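Local coordinates for protein hydrogenase maturation factor (Thermoanaerobacter tengcongensis, PDB 3VTH) that probably transfers the carbamoyl group of carbamoyl phosphate to the C-terminal thiol of HypE, at the cost of ATP, during maturation of [NiFe]-hydrogenases, at residues Val218-Ile223 and His227-Ala232; Lys210-Gly215 and Phe323-Thr328; Glu342-Lys347 and Asp353-Asn358; Phe252-Arg257 and Glu291-Gly296. All coordinates share one frame; numbering follows the deposited sequence.

Interaction 1: residues Val218-Ile223 and His227-Ala232; sequences VAIKGI and HLAVNA
Val-218 pairs with Ala-229, and Ile-220 with His-227, as hydrogen-bonded antiparallel positions; the intervening Ala-219 and Leu-228 form the non-hydrogen-bonded pair. The Val-218 end is the tighter. Val-218 N reaches Ala-229 O at 3.0 Å, and Val-218 O accepts Ala-229 N. On the face that carries Val-218, Ile-220 and Ala-229, Val-218 CG2 lies 3.6 Å from Ala-229 CB, put there because CG1 is anti to the carbonyl carbon (chi1 -54°); the small alanine leaves room for the branched valine. Ile-220 CD1 comes within 4.1 Å of Ala-229 CB. On the other face Leu-228 CD2 touches Ala-219 CB at 4.0 Å. Toward the turn side-chain packing is sparser and a single water takes part. Ile-220 N still bonds His-227 O at 2.8 Å, but Ile-220 O, besides accepting His-227 N, accepts a hydrogen bond from a water in the imidazole plane, at its edge, 2.9 Å from His-227 ND1. A polar ring suits this end, near the bound nucleotide analogue. The motif is a beta hairpin within the mixed sheet of the YrdC-like domain.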
loop_
_atom_site.group_PDB
_atom_site.type_symbol
_atom_site.label_atom_id
_atom_site.label_comp_id
_atom_site.label_asym_id
_atom_site.label_seq_id
_atom_site.Cartn_x
_atom_site.Cartn_y
_atom_site.Cartn_z
ATOM N N VAL A 218 -19.154 3.598 -16.038
ATOM C CA VAL A 218 -18.914 2.221 -16.428
ATOM C C VAL A 218 -18.269 1.441 -15.278
ATOM O O VAL A 218 -17.324 1.920 -14.649
ATOM C CB VAL A 218 -18.059 2.136 -17.732
ATOM C CG1 VAL A 218 -18.703 2.952 -18.859
ATOM C CG2 VAL A 218 -16.660 2.660 -17.505
ATOM N N ALA A 219 -18.794 0.252 -14.991
ATOM C CA ALA A 219 -18.154 -0.647 -14.038
ATOM C C ALA A 219 -17.326 -1.641 -14.826
ATOM O O ALA A 219 -17.857 -2.381 -15.666
ATOM C CB ALA A 219 -19.190 -1.357 -13.157
ATOM N N ILE A 220 -16.017 -1.632 -14.576
ATOM C CA ILE A 220 -15.078 -2.399 -15.380
ATOM C C ILE A 220 -14.451 -3.471 -14.512
ATOM O O ILE A 220 -13.862 -3.157 -13.478
ATOM C CB ILE A 220 -13.956 -1.479 -15.947
ATOM C CG1 ILE A 220 -14.560 -0.408 -16.875
ATOM C CG2 ILE A 220 -12.904 -2.280 -16.674
ATOM C CD1 ILE A 220 -13.559 0.660 -17.327
ATOM N N LYS A 221 -14.574 -4.730 -14.925
ATOM C CA LYS A 221 -13.879 -5.804 -14.206
ATOM C C LYS A 221 -12.404 -5.769 -14.583
ATOM O O LYS A 221 -12.048 -5.953 -15.744
ATOM C CB LYS A 221 -14.486 -7.183 -14.491
ATOM C CG LYS A 221 -13.894 -8.298 -13.616
ATOM C CD LYS A 221 -14.611 -9.619 -13.843
ATOM C CE LYS A 221 -13.852 -10.791 -13.197
ATOM N NZ LYS A 221 -14.622 -12.060 -13.385
ATOM N N GLY A 222 -11.548 -5.538 -13.589
ATOM C CA GLY A 222 -10.121 -5.436 -13.830
ATOM C C GLY A 222 -9.446 -6.593 -13.138
ATOM O O GLY A 222 -10.079 -7.621 -12.872
ATOM N N ILE A 223 -8.189 -6.398 -12.771
ATOM C CA ILE A 223 -7.349 -7.473 -12.259
ATOM C C ILE A 223 -7.774 -7.822 -10.832
ATOM O O ILE A 223 -8.013 -8.998 -10.505
ATOM C CB ILE A 223 -5.853 -7.018 -12.296
ATOM C CG1 ILE A 223 -5.373 -6.825 -13.742
ATOM C CG2 ILE A 223 -4.938 -7.987 -11.559
ATOM C CD1 ILE A 223 -5.513 -8.086 -14.621
ATOM N N HIS A 227 -13.855 -1.574 -10.980
ATOM C CA HIS A 227 -13.685 -0.133 -10.791
ATOM C C HIS A 227 -14.752 0.634 -11.567
ATOM O O HIS A 227 -15.280 0.147 -12.573
ATOM C CB HIS A 227 -12.267 0.321 -11.198
ATOM C CG HIS A 227 -11.208 -0.232 -10.300
ATOM N ND1 HIS A 227 -10.661 -1.486 -10.492
ATOM C CD2 HIS A 227 -10.673 0.240 -9.150
ATOM C CE1 HIS A 227 -9.806 -1.745 -9.518
ATOM N NE2 HIS A 227 -9.797 -0.716 -8.690
ATOM N N LEU A 228 -15.076 1.819 -11.078
ATOM C CA LEU A 228 -16.067 2.673 -11.723
ATOM C C LEU A 228 -15.296 3.769 -12.391
ATOM O O LEU A 228 -14.395 4.371 -11.778
ATOM C CB LEU A 228 -17.030 3.265 -10.700
ATOM C CG LEU A 228 -17.906 2.257 -9.960
ATOM C CD1 LEU A 228 -18.312 2.767 -8.571
ATOM C CD2 LEU A 228 -19.120 1.891 -10.815
ATOM N N ALA A 229 -15.648 4.023 -13.645
ATOM C CA ALA A 229 -14.969 5.012 -14.464
ATOM C C ALA A 229 -15.933 6.009 -15.083
ATOM O O ALA A 229 -17.073 5.665 -15.441
ATOM C CB ALA A 229 -14.146 4.317 -15.557
ATOM N N VAL A 230 -15.466 7.254 -15.175
ATOM C CA VAL A 230 -16.118 8.300 -15.946
ATOM C C VAL A 230 -15.039 9.141 -16.611
ATOM O O VAL A 230 -13.887 9.131 -16.181
ATOM C CB VAL A 230 -17.046 9.244 -15.085
ATOM C CG1 VAL A 230 -18.224 8.485 -14.509
ATOM C CG2 VAL A 230 -16.268 10.006 -13.979
ATOM N N ASN A 231 -15.427 9.893 -17.638
ATOM C CA ASN A 231 -14.574 10.930 -18.206
ATOM C C ASN A 231 -14.112 11.916 -17.124
ATOM O O ASN A 231 -14.928 12.662 -16.569
ATOM C CB ASN A 231 -15.360 11.673 -19.304
ATOM C CG ASN A 231 -14.537 12.718 -20.033
ATOM O OD1 ASN A 231 -13.418 13.049 -19.644
ATOM N ND2 ASN A 231 -15.095 13.242 -21.110
ATOM N N ALA A 232 -12.809 11.951 -16.860
ATOM C CA ALA A 232 -12.248 12.861 -15.838
ATOM C C ALA A 232 -12.235 14.337 -16.261
ATOM O O ALA A 232 -11.862 15.210 -15.468
ATOM C CB ALA A 232 -10.844 12.407 -15.419
HETATM O O HOH W 1 -11.275 -2.377 -13.175
#

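Interaction 2: residues Lys210-Gly215 and Phe323-Thr328; sequences KALKEG and FPIVMT. With APC (diphosphomethylphosphonic acid adenosyl ester), chain F.
Phe-323 meets the last helical turn of 210-215 through apolar contacts. The methylene CG of Lys-213 comes up to the ring edge near its plane, 3.7 Å from Phe-323 CE2, while Leu-212 CB lies 4.0 Å from Phe-323 CZ. The ring gets there because its CG is wedged between backbone N and carbonyl carbon (chi1 47°). Farther along the strand, Leu-212 CD1 approaches Ile-325 CG2 at 4.3 Å, so leucine bridges an aromatic and a branched aliphatic neighbour. An alanine in place of Phe-323 is likely to open a gap beside Leu-212 and leave the aliphatic stem of Lys-213 without support.

Polar bonds lie at the margins. Lys-213 NZ bonds the carbonyl of Glu-320, so that the long chain can cross the ring edge with its CG while its charged end finds a partner. The helix ends in a Schellman motif at Gly-215, whose positive phi (88°) suits glycine. At the opposite end of 323-328, Thr-328 OG1 donates to APC O1A at 2.6 Å and also bonds Lys-245 NZ.

With no hydrogen bond joining them, helix and strand cohere through buried hydrocarbon, and the polar ends of Lys-213 and Thr-328 find partners in other parts of the domain or in the nucleotide.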
loop_
_atom_site.group_PDB
_atom_site.type_symbol
_atom_site.label_atom_id
_atom_site.label_comp_id
_atom_site.label_asym_id
_atom_site.label_seq_id
_atom_site.Cartn_x
_atom_site.Cartn_y
_atom_site.Cartn_z
ATOM N N LYS A 210 -18.149 4.438 -25.870
ATOM C CA LYS A 210 -19.340 5.234 -26.175
ATOM C C LYS A 210 -20.075 5.665 -24.905
ATOM O O LYS A 210 -20.431 6.837 -24.763
ATOM C CB LYS A 210 -20.270 4.504 -27.155
ATOM C CG LYS A 210 -19.611 4.281 -28.520
ATOM C CD LYS A 210 -20.578 4.331 -29.692
ATOM C CE LYS A 210 -19.807 4.139 -31.007
ATOM N NZ LYS A 210 -20.667 4.330 -32.217
ATOM N N ALA A 211 -20.280 4.733 -23.974
ATOM C CA ALA A 211 -20.898 5.081 -22.689
ATOM C C ALA A 211 -20.122 6.197 -21.960
ATOM O O ALA A 211 -20.721 7.187 -21.508
ATOM C CB ALA A 211 -21.040 3.854 -21.813
ATOM N N LEU A 212 -18.801 6.052 -21.883
ATOM C CA LEU A 212 -17.942 7.074 -21.289
ATOM C C LEU A 212 -18.041 8.437 -21.992
ATOM O O LEU A 212 -18.072 9.465 -21.338
ATOM C CB LEU A 212 -16.484 6.612 -21.247
ATOM C CG LEU A 212 -16.106 5.444 -20.332
ATOM C CD1 LEU A 212 -14.678 4.997 -20.670
ATOM C CD2 LEU A 212 -16.233 5.815 -18.826
ATOM N N LYS A 213 -18.085 8.436 -23.320
ATOM C CA LYS A 213 -18.222 9.684 -24.076
ATOM C C LYS A 213 -19.578 10.338 -23.851
ATOM O O LYS A 213 -19.707 11.568 -23.917
ATOM C CB LYS A 213 -18.019 9.432 -25.567
ATOM C CG LYS A 213 -16.583 9.128 -25.932
ATOM C CD LYS A 213 -16.453 8.936 -27.435
ATOM C CE LYS A 213 -15.332 7.949 -27.725
ATOM N NZ LYS A 213 -15.084 7.871 -29.189
ATOM N N GLU A 214 -20.590 9.517 -23.590
ATOM C CA GLU A 214 -21.932 10.029 -23.312
ATOM C C GLU A 214 -22.059 10.548 -21.876
ATOM O O GLU A 214 -23.107 11.064 -21.490
ATOM C CB GLU A 214 -22.982 8.953 -23.595
ATOM C CG GLU A 214 -23.247 8.729 -25.085
ATOM C CD GLU A 214 -24.035 7.452 -25.366
ATOM O OE1 GLU A 214 -24.426 7.231 -26.537
ATOM O OE2 GLU A 214 -24.256 6.660 -24.421
ATOM N N GLY A 215 -20.989 10.396 -21.093
ATOM C CA GLY A 215 -20.944 10.915 -19.726
ATOM C C GLY A 215 -21.492 9.941 -18.702
ATOM O O GLY A 215 -21.922 10.348 -17.622
ATOM N N PHE A 323 -9.595 11.206 -23.570
ATOM C CA PHE A 323 -9.691 11.875 -22.275
ATOM C C PHE A 323 -9.247 10.915 -21.193
ATOM O O PHE A 323 -9.442 9.706 -21.337
ATOM C CB PHE A 323 -11.122 12.422 -21.997
ATOM C CG PHE A 323 -12.240 11.435 -22.285
ATOM C CD1 PHE A 323 -12.510 10.370 -21.410
ATOM C CD2 PHE A 323 -13.016 11.569 -23.435
ATOM C CE1 PHE A 323 -13.541 9.452 -21.683
ATOM C CE2 PHE A 323 -14.052 10.675 -23.716
ATOM C CZ PHE A 323 -14.316 9.609 -22.841
ATOM N N PRO A 324 -8.635 11.441 -20.113
ATOM C CA PRO A 324 -8.309 10.577 -18.985
ATOM C C PRO A 324 -9.582 10.179 -18.247
ATOM O O PRO A 324 -10.622 10.838 -18.398
ATOM C CB PRO A 324 -7.435 11.462 -18.085
ATOM C CG PRO A 324 -7.326 12.810 -18.762
ATOM C CD PRO A 324 -8.324 12.863 -19.855
ATOM N N ILE A 325 -9.509 9.117 -17.454
ATOM C CA ILE A 325 -10.700 8.647 -16.753
ATOM C C ILE A 325 -10.472 8.426 -15.262
ATOM O O ILE A 325 -9.433 7.928 -14.861
ATOM C CB ILE A 325 -11.239 7.334 -17.370
ATOM C CG1 ILE A 325 -10.126 6.266 -17.391
ATOM C CG2 ILE A 325 -11.822 7.599 -18.782
ATOM C CD1 ILE A 325 -10.560 4.874 -17.877
ATOM N N VAL A 326 -11.479 8.765 -14.459
ATOM C CA VAL A 326 -11.544 8.365 -13.057
ATOM C C VAL A 326 -11.533 6.842 -12.992
ATOM O O VAL A 326 -12.120 6.179 -13.846
ATOM C CB VAL A 326 -12.836 8.888 -12.401
ATOM C CG1 VAL A 326 -13.068 8.263 -11.014
ATOM C CG2 VAL A 326 -12.786 10.407 -12.307
ATOM N N MET A 327 -10.816 6.303 -12.010
ATOM C CA MET A 327 -10.905 4.903 -11.656
ATOM C C MET A 327 -11.044 4.876 -10.144
ATOM O O MET A 327 -10.087 5.193 -9.423
ATOM C CB MET A 327 -9.637 4.143 -12.077
ATOM C CG MET A 327 -9.521 3.934 -13.567
ATOM S SD MET A 327 -10.753 2.747 -14.139
ATOM C CE MET A 327 -9.796 1.226 -14.102
ATOM N N THR A 328 -12.231 4.519 -9.672
ATOM C CA THR A 328 -12.486 4.419 -8.244
ATOM C C THR A 328 -13.007 3.018 -8.021
ATOM O O THR A 328 -13.562 2.417 -8.934
ATOM C CB THR A 328 -13.469 5.526 -7.734
ATOM O OG1 THR A 328 -13.527 5.500 -6.296
ATOM C CG2 THR A 328 -14.870 5.345 -8.304
HETATM P PG APC F . -14.332 3.899 -0.784
HETATM O O1G APC F . -14.091 3.042 -2.000
HETATM O O2G APC F . -15.009 5.204 -1.126
HETATM O O3G APC F . -14.986 3.186 0.364
HETATM P PB APC F . -11.512 4.486 -0.908
HETATM O O1B APC F . -11.062 3.094 -1.227
HETATM O O2B APC F . -10.606 5.254 0.032
HETATM O O3B APC F . -12.921 4.354 -0.143
HETATM P PA APC F . -11.013 4.916 -3.981
HETATM O O1A APC F . -11.325 5.969 -5.019
HETATM O O2A APC F . -11.352 3.522 -4.366
HETATM C C3A APC F . -11.834 5.442 -2.428
HETATM O "O5'" APC F . -9.435 4.883 -3.652
HETATM C "C5'" APC F . -8.498 5.834 -4.149
HETATM C "C4'" APC F . -7.553 6.215 -3.012
HETATM O "O4'" APC F . -6.552 7.071 -3.575
HETATM C "C3'" APC F . -8.293 7.014 -1.935
HETATM O "O3'" APC F . -7.884 6.632 -0.611
HETATM C "C2'" APC F . -7.845 8.440 -2.184
HETATM O "O2'" APC F . -7.954 9.269 -1.011
HETATM C "C1'" APC F . -6.446 8.242 -2.765
HETATM N N9 APC F . -6.161 9.427 -3.565
HETATM C C8 APC F . -6.652 9.739 -4.795
HETATM N N7 APC F . -6.190 10.954 -5.181
HETATM C C5 APC F . -5.403 11.421 -4.188
HETATM C C6 APC F . -4.606 12.641 -3.930
HETATM N N6 APC F . -4.541 13.633 -4.842
HETATM N N1 APC F . -3.940 12.726 -2.757
HETATM C C2 APC F . -3.971 11.743 -1.835
HETATM N N3 APC F . -4.673 10.608 -1.981
HETATM C C4 APC F . -5.389 10.407 -3.123
#

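Interaction 3: residues Glu342-Lys347 and Asp353-Asn358; sequences EEALEK and DVFLLN
Leu-345 faces Phe-355 across a helix and strand that run nearly antiparallel, 172° between their directions, with axes 10.1 Å apart. The central contact is a CH-pi interaction: Leu-345 CD2 stands 3.6 Å from the centroid of the Phe-355 ring, only 9° off its normal, a methyl seated over the middle of one face. Leu-345 CG, anti to the carbonyl carbon (chi1 -71°), carries both methyls toward the strand. The other branch, Leu-345 CD1, turns to Leu-357 CD2 at 4.2 Å, so the forked leucine serves two strand residues at once. Ala-344 is small enough to let the helix backbone come close, Ala-344 O lying 3.6 Å from Phe-355 CE1. A serine in place of Phe-355 would probably strip the Leu-345 methyl of its aromatic seat and leave a gap under the helix. Away from the strand, Lys-347 and Glu-343 form a weak salt bridge one turn apart. In the sheet, strand 354-358 runs between strands 193-196 and 218-221, where Ala-219 packs on Phe-355; helix 204-213 packs against Val-354 and Leu-356 on the sheet's other side.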
loop_
_atom_site.group_PDB
_atom_site.type_symbol
_atom_site.label_atom_id
_atom_site.label_comp_id
_atom_site.label_asym_id
_atom_site.label_seq_id
_atom_site.Cartn_x
_atom_site.Cartn_y
_atom_site.Cartn_z
ATOM N N GLU A 342 -21.647 -11.327 -10.504
ATOM C CA GLU A 342 -22.972 -11.265 -9.878
ATOM C C GLU A 342 -23.042 -10.198 -8.788
ATOM O O GLU A 342 -24.028 -9.476 -8.691
ATOM C CB GLU A 342 -23.361 -12.607 -9.274
ATOM C CG GLU A 342 -23.803 -13.621 -10.281
ATOM C CD GLU A 342 -23.719 -15.042 -9.743
ATOM O OE1 GLU A 342 -22.595 -15.577 -9.653
ATOM O OE2 GLU A 342 -24.777 -15.623 -9.429
ATOM N N GLU A 343 -21.985 -10.138 -7.976
ATOM C CA GLU A 343 -21.834 -9.187 -6.881
ATOM C C GLU A 343 -21.875 -7.757 -7.418
ATOM O O GLU A 343 -22.611 -6.905 -6.895
ATOM C CB GLU A 343 -20.500 -9.469 -6.156
ATOM C CG GLU A 343 -20.119 -8.507 -5.046
ATOM C CD GLU A 343 -18.735 -8.790 -4.425
ATOM O OE1 GLU A 343 -17.854 -9.446 -5.061
ATOM O OE2 GLU A 343 -18.531 -8.317 -3.285
ATOM N N ALA A 344 -21.106 -7.512 -8.479
ATOM C CA ALA A 344 -21.020 -6.182 -9.081
ATOM C C ALA A 344 -22.367 -5.706 -9.646
ATOM O O ALA A 344 -22.798 -4.584 -9.386
ATOM C CB ALA A 344 -19.942 -6.151 -10.156
ATOM N N LEU A 345 -23.034 -6.571 -10.397
ATOM C CA LEU A 345 -24.326 -6.227 -10.995
ATOM C C LEU A 345 -25.398 -5.910 -9.949
ATOM O O LEU A 345 -26.266 -5.057 -10.168
ATOM C CB LEU A 345 -24.795 -7.360 -11.906
ATOM C CG LEU A 345 -24.040 -7.553 -13.226
ATOM C CD1 LEU A 345 -24.344 -8.948 -13.759
ATOM C CD2 LEU A 345 -24.434 -6.484 -14.264
ATOM N N GLU A 346 -25.340 -6.596 -8.814
ATOM C CA GLU A 346 -26.286 -6.353 -7.732
ATOM C C GLU A 346 -25.912 -5.111 -6.908
ATOM O O GLU A 346 -26.741 -4.230 -6.725
ATOM C CB GLU A 346 -26.437 -7.600 -6.849
ATOM C CG GLU A 346 -27.479 -7.509 -5.723
ATOM C CD GLU A 346 -28.902 -7.211 -6.208
ATOM O OE1 GLU A 346 -29.627 -6.487 -5.484
ATOM O OE2 GLU A 346 -29.310 -7.696 -7.295
ATOM N N LYS A 347 -24.668 -5.038 -6.431
ATOM C CA LYS A 347 -24.243 -3.938 -5.553
ATOM C C LYS A 347 -24.072 -2.592 -6.267
ATOM O O LYS A 347 -24.246 -1.544 -5.652
ATOM C CB LYS A 347 -22.972 -4.310 -4.777
ATOM C CG LYS A 347 -23.251 -5.391 -3.728
ATOM C CD LYS A 347 -22.009 -5.791 -2.951
ATOM C CE LYS A 347 -22.348 -6.898 -1.942
ATOM N NZ LYS A 347 -21.094 -7.464 -1.334
ATOM N N ASP A 353 -23.878 2.660 -14.940
ATOM C CA ASP A 353 -24.838 2.616 -16.039
ATOM C C ASP A 353 -24.662 1.375 -16.926
ATOM O O ASP A 353 -25.645 0.797 -17.399
ATOM C CB ASP A 353 -24.722 3.893 -16.866
ATOM C CG ASP A 353 -25.065 5.128 -16.051
ATOM O OD1 ASP A 353 -26.242 5.254 -15.677
ATOM O OD2 ASP A 353 -24.169 5.954 -15.764
ATOM N N VAL A 354 -23.412 0.975 -17.151
ATOM C CA VAL A 354 -23.103 -0.210 -17.972
ATOM C C VAL A 354 -21.917 -0.956 -17.367
ATOM O O VAL A 354 -21.180 -0.392 -16.559
ATOM C CB VAL A 354 -22.801 0.159 -19.452
ATOM C CG1 VAL A 354 -23.983 0.946 -20.090
ATOM C CG2 VAL A 354 -21.515 0.966 -19.541
ATOM N N PHE A 355 -21.742 -2.219 -17.755
ATOM C CA PHE A 355 -20.729 -3.077 -17.150
ATOM C C PHE A 355 -19.863 -3.740 -18.208
ATOM O O PHE A 355 -20.374 -4.189 -19.239
ATOM C CB PHE A 355 -21.395 -4.187 -16.321
ATOM C CG PHE A 355 -22.150 -3.688 -15.123
ATOM C CD1 PHE A 355 -21.615 -3.830 -13.843
ATOM C CD2 PHE A 355 -23.419 -3.104 -15.271
ATOM C CE1 PHE A 355 -22.323 -3.367 -12.710
ATOM C CE2 PHE A 355 -24.129 -2.651 -14.166
ATOM C CZ PHE A 355 -23.585 -2.778 -12.886
ATOM N N LEU A 356 -18.556 -3.804 -17.935
ATOM C CA LEU A 356 -17.656 -4.635 -18.717
ATOM C C LEU A 356 -17.191 -5.791 -17.840
ATOM O O LEU A 356 -16.264 -5.650 -17.018
ATOM C CB LEU A 356 -16.456 -3.849 -19.271
ATOM C CG LEU A 356 -15.567 -4.635 -20.250
ATOM C CD1 LEU A 356 -16.289 -4.899 -21.578
ATOM C CD2 LEU A 356 -14.225 -3.929 -20.494
ATOM N N LEU A 357 -17.860 -6.923 -18.026
ATOM C CA LEU A 357 -17.595 -8.153 -17.292
ATOM C C LEU A 357 -16.541 -9.010 -18.007
ATOM O O LEU A 357 -16.183 -8.731 -19.146
ATOM C CB LEU A 357 -18.899 -8.950 -17.246
ATOM C CG LEU A 357 -19.970 -8.827 -16.158
ATOM C CD1 LEU A 357 -19.997 -7.499 -15.382
ATOM C CD2 LEU A 357 -21.325 -9.175 -16.719
ATOM N N ASN A 358 -16.046 -10.052 -17.327
ATOM C CA ASN A 358 -15.335 -11.131 -18.004
ATOM C C ASN A 358 -15.497 -12.434 -17.225
ATOM O O ASN A 358 -15.942 -12.421 -16.072
ATOM C CB ASN A 358 -13.852 -10.774 -18.247
ATOM C CG ASN A 358 -13.022 -10.777 -16.983
ATOM O OD1 ASN A 358 -12.889 -11.811 -16.302
ATOM N ND2 ASN A 358 -12.416 -9.629 -16.676
#

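Interaction 4: residues Phe252-Arg257 and Glu291-Gly296; sequences FAVMMR and EKLAKG
The ring of Phe-252 has the carbonyl of Gly-296 set obliquely beside it, with Gly-296 O 3.8 Å from Phe-252 CD2. Arg-242 makes a cation-pi contact with this ring while its NE bonds Gly-296 O, so one arginine holds both the aromatic and the loop carbonyl. Around the ring pack Val-238 and Leu-241 of helix 235-245 and Val-326 and Thr-328 of the neighbouring strand. A large apolar ring suits this buried place; the Phe-252 side chain comes within about 4 Å of the bound nucleotide analogue, nearest atoms. Gly-296 adopts a positive phi (86°), a conformation in which a side chain would be pressed against the preceding carbonyl.

The rest of the contact is aliphatic. Leu-293 points CD1 at two partners: Val-254 CG2 at 3.9 Å and Met-256 CE at 4.0 Å, both met tip to tip. The methionine reaches it because its chain is extended beyond CG, a length that valine does not need. No hydrogen bond joins the two segments.

Strand 254-255 runs between strands 325-329 and 303-307, and the loop 291-296 passes over one side of it, with Tyr-265 of helix 259-265 touching both Met-256 and Leu-293.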
loop_
_atom_site.group_PDB
_atom_site.type_symbol
_atom_site.label_atom_id
_atom_site.label_comp_id
_atom_site.label_asym_id
_atom_site.label_seq_id
_atom_site.Cartn_x
_atom_site.Cartn_y
_atom_site.Cartn_z
ATOM N N PHE A 252 -10.484 11.536 -6.297
ATOM C CA PHE A 252 -10.448 10.430 -7.238
ATOM C C PHE A 252 -9.095 10.338 -7.927
ATOM O O PHE A 252 -8.558 11.357 -8.405
ATOM C CB PHE A 252 -11.482 10.630 -8.350
ATOM C CG PHE A 252 -12.904 10.377 -7.935
ATOM C CD1 PHE A 252 -13.253 9.252 -7.186
ATOM C CD2 PHE A 252 -13.908 11.233 -8.351
ATOM C CE1 PHE A 252 -14.586 9.012 -6.840
ATOM C CE2 PHE A 252 -15.241 10.995 -8.015
ATOM C CZ PHE A 252 -15.578 9.901 -7.248
ATOM N N ALA A 253 -8.586 9.113 -8.014
ATOM C CA ALA A 253 -7.463 8.785 -8.862
ATOM C C ALA A 253 -7.925 8.722 -10.316
ATOM O O ALA A 253 -9.070 8.402 -10.584
ATOM C CB ALA A 253 -6.878 7.439 -8.450
ATOM N N VAL A 254 -7.019 9.014 -11.243
ATOM C CA VAL A 254 -7.339 9.078 -12.664
ATOM C C VAL A 254 -6.322 8.231 -13.439
ATOM O O VAL A 254 -5.141 8.175 -13.072
ATOM C CB VAL A 254 -7.349 10.564 -13.143
ATOM C CG1 VAL A 254 -7.436 10.682 -14.655
ATOM C CG2 VAL A 254 -8.542 11.311 -12.535
ATOM N N MET A 255 -6.799 7.527 -14.465
ATOM C CA MET A 255 -5.932 6.828 -15.390
ATOM C C MET A 255 -5.679 7.683 -16.624
ATOM O O MET A 255 -6.619 8.185 -17.234
ATOM C CB MET A 255 -6.542 5.489 -15.817
ATOM C CG MET A 255 -5.628 4.699 -16.742
ATOM S SD MET A 255 -6.281 3.071 -17.188
ATOM C CE MET A 255 -6.011 2.167 -15.673
ATOM N N MET A 256 -4.414 7.837 -16.990
ATOM C CA MET A 256 -4.044 8.540 -18.218
ATOM C C MET A 256 -3.299 7.593 -19.144
ATOM O O MET A 256 -2.813 6.560 -18.698
ATOM C CB MET A 256 -3.188 9.753 -17.884
ATOM C CG MET A 256 -3.912 10.701 -16.935
ATOM S SD MET A 256 -3.171 12.327 -16.901
ATOM C CE MET A 256 -4.113 13.065 -15.571
ATOM N N ARG A 257 -3.209 7.945 -20.422
ATOM C CA ARG A 257 -2.730 7.005 -21.431
ATOM C C ARG A 257 -1.226 6.753 -21.371
ATOM O O ARG A 257 -0.788 5.627 -21.593
ATOM C CB ARG A 257 -3.180 7.434 -22.839
ATOM C CG ARG A 257 -2.538 8.701 -23.352
ATOM C CD ARG A 257 -3.415 9.431 -24.376
ATOM N NE ARG A 257 -3.674 8.636 -25.577
ATOM C CZ ARG A 257 -4.857 8.097 -25.884
ATOM N NH1 ARG A 257 -5.913 8.268 -25.085
ATOM N NH2 ARG A 257 -4.984 7.393 -27.001
ATOM N N GLU A 291 -2.421 22.115 -17.170
ATOM C CA GLU A 291 -3.831 21.866 -17.484
ATOM C C GLU A 291 -4.597 21.287 -16.295
ATOM O O GLU A 291 -4.010 20.650 -15.398
ATOM C CB GLU A 291 -3.952 20.905 -18.671
ATOM C CG GLU A 291 -3.695 21.535 -20.032
ATOM C CD GLU A 291 -4.177 20.632 -21.152
ATOM O OE1 GLU A 291 -5.286 20.882 -21.668
ATOM O OE2 GLU A 291 -3.474 19.647 -21.488
ATOM N N LYS A 292 -5.910 21.494 -16.309
ATOM C CA LYS A 292 -6.779 21.097 -15.202
ATOM C C LYS A 292 -7.772 20.017 -15.615
ATOM O O LYS A 292 -8.321 20.070 -16.700
ATOM C CB LYS A 292 -7.549 22.314 -14.681
ATOM C CG LYS A 292 -6.727 23.239 -13.792
ATOM C CD LYS A 292 -7.622 24.301 -13.160
ATOM C CE LYS A 292 -6.805 25.333 -12.423
ATOM N NZ LYS A 292 -6.277 26.357 -13.368
ATOM N N LEU A 293 -7.989 19.036 -14.739
ATOM C CA LEU A 293 -9.086 18.085 -14.915
ATOM C C LEU A 293 -10.398 18.740 -14.439
ATOM O O LEU A 293 -10.398 19.905 -14.031
ATOM C CB LEU A 293 -8.786 16.768 -14.185
ATOM C CG LEU A 293 -7.531 15.995 -14.613
ATOM C CD1 LEU A 293 -7.248 14.778 -13.700
ATOM C CD2 LEU A 293 -7.597 15.554 -16.078
ATOM N N ALA A 294 -11.507 18.004 -14.509
ATOM C CA ALA A 294 -12.824 18.529 -14.125
ATOM C C ALA A 294 -12.894 18.857 -12.636
ATOM O O ALA A 294 -12.133 18.302 -11.844
ATOM C CB ALA A 294 -13.903 17.521 -14.477
ATOM N N LYS A 295 -13.812 19.747 -12.259
ATOM C CA LYS A 295 -14.128 19.987 -10.841
ATOM C C LYS A 295 -14.609 18.691 -10.184
ATOM O O LYS A 295 -15.227 17.854 -10.839
ATOM C CB LYS A 295 -15.186 21.089 -10.678
ATOM C CG LYS A 295 -14.800 22.416 -11.314
ATOM C CD LYS A 295 -15.515 23.634 -10.685
ATOM C CE LYS A 295 -16.918 23.843 -11.249
ATOM N NZ LYS A 295 -17.431 25.252 -11.087
ATOM N N GLY A 296 -14.301 18.515 -8.900
ATOM C CA GLY A 296 -14.700 17.305 -8.186
ATOM C C GLY A 296 -13.751 16.128 -8.315
ATOM O O GLY A 296 -14.061 15.032 -7.847
#

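Going from the N terminus, segment 210-215, the end of helix 204-213, comes first, and its partner 323-328 arrives more than a hundred residues later, so interaction 2 closes the longest loop. Nested inside it are interaction 1, a short hairpin between 218-223 and 227-232, and then interaction 4, which joins 252-257 to 291-296; the two follow in series and nothing crosses. Interaction 3 opens and closes after interaction 2 has ended. All four reach one mixed sheet: strand 325-329 lies between those of interactions 1 and 4, with Leu-228 bonded to Thr-328 and Ile-325 to Met-255, while strand 354-358 of interaction 3 adjoins strand 218-221 on the other flank.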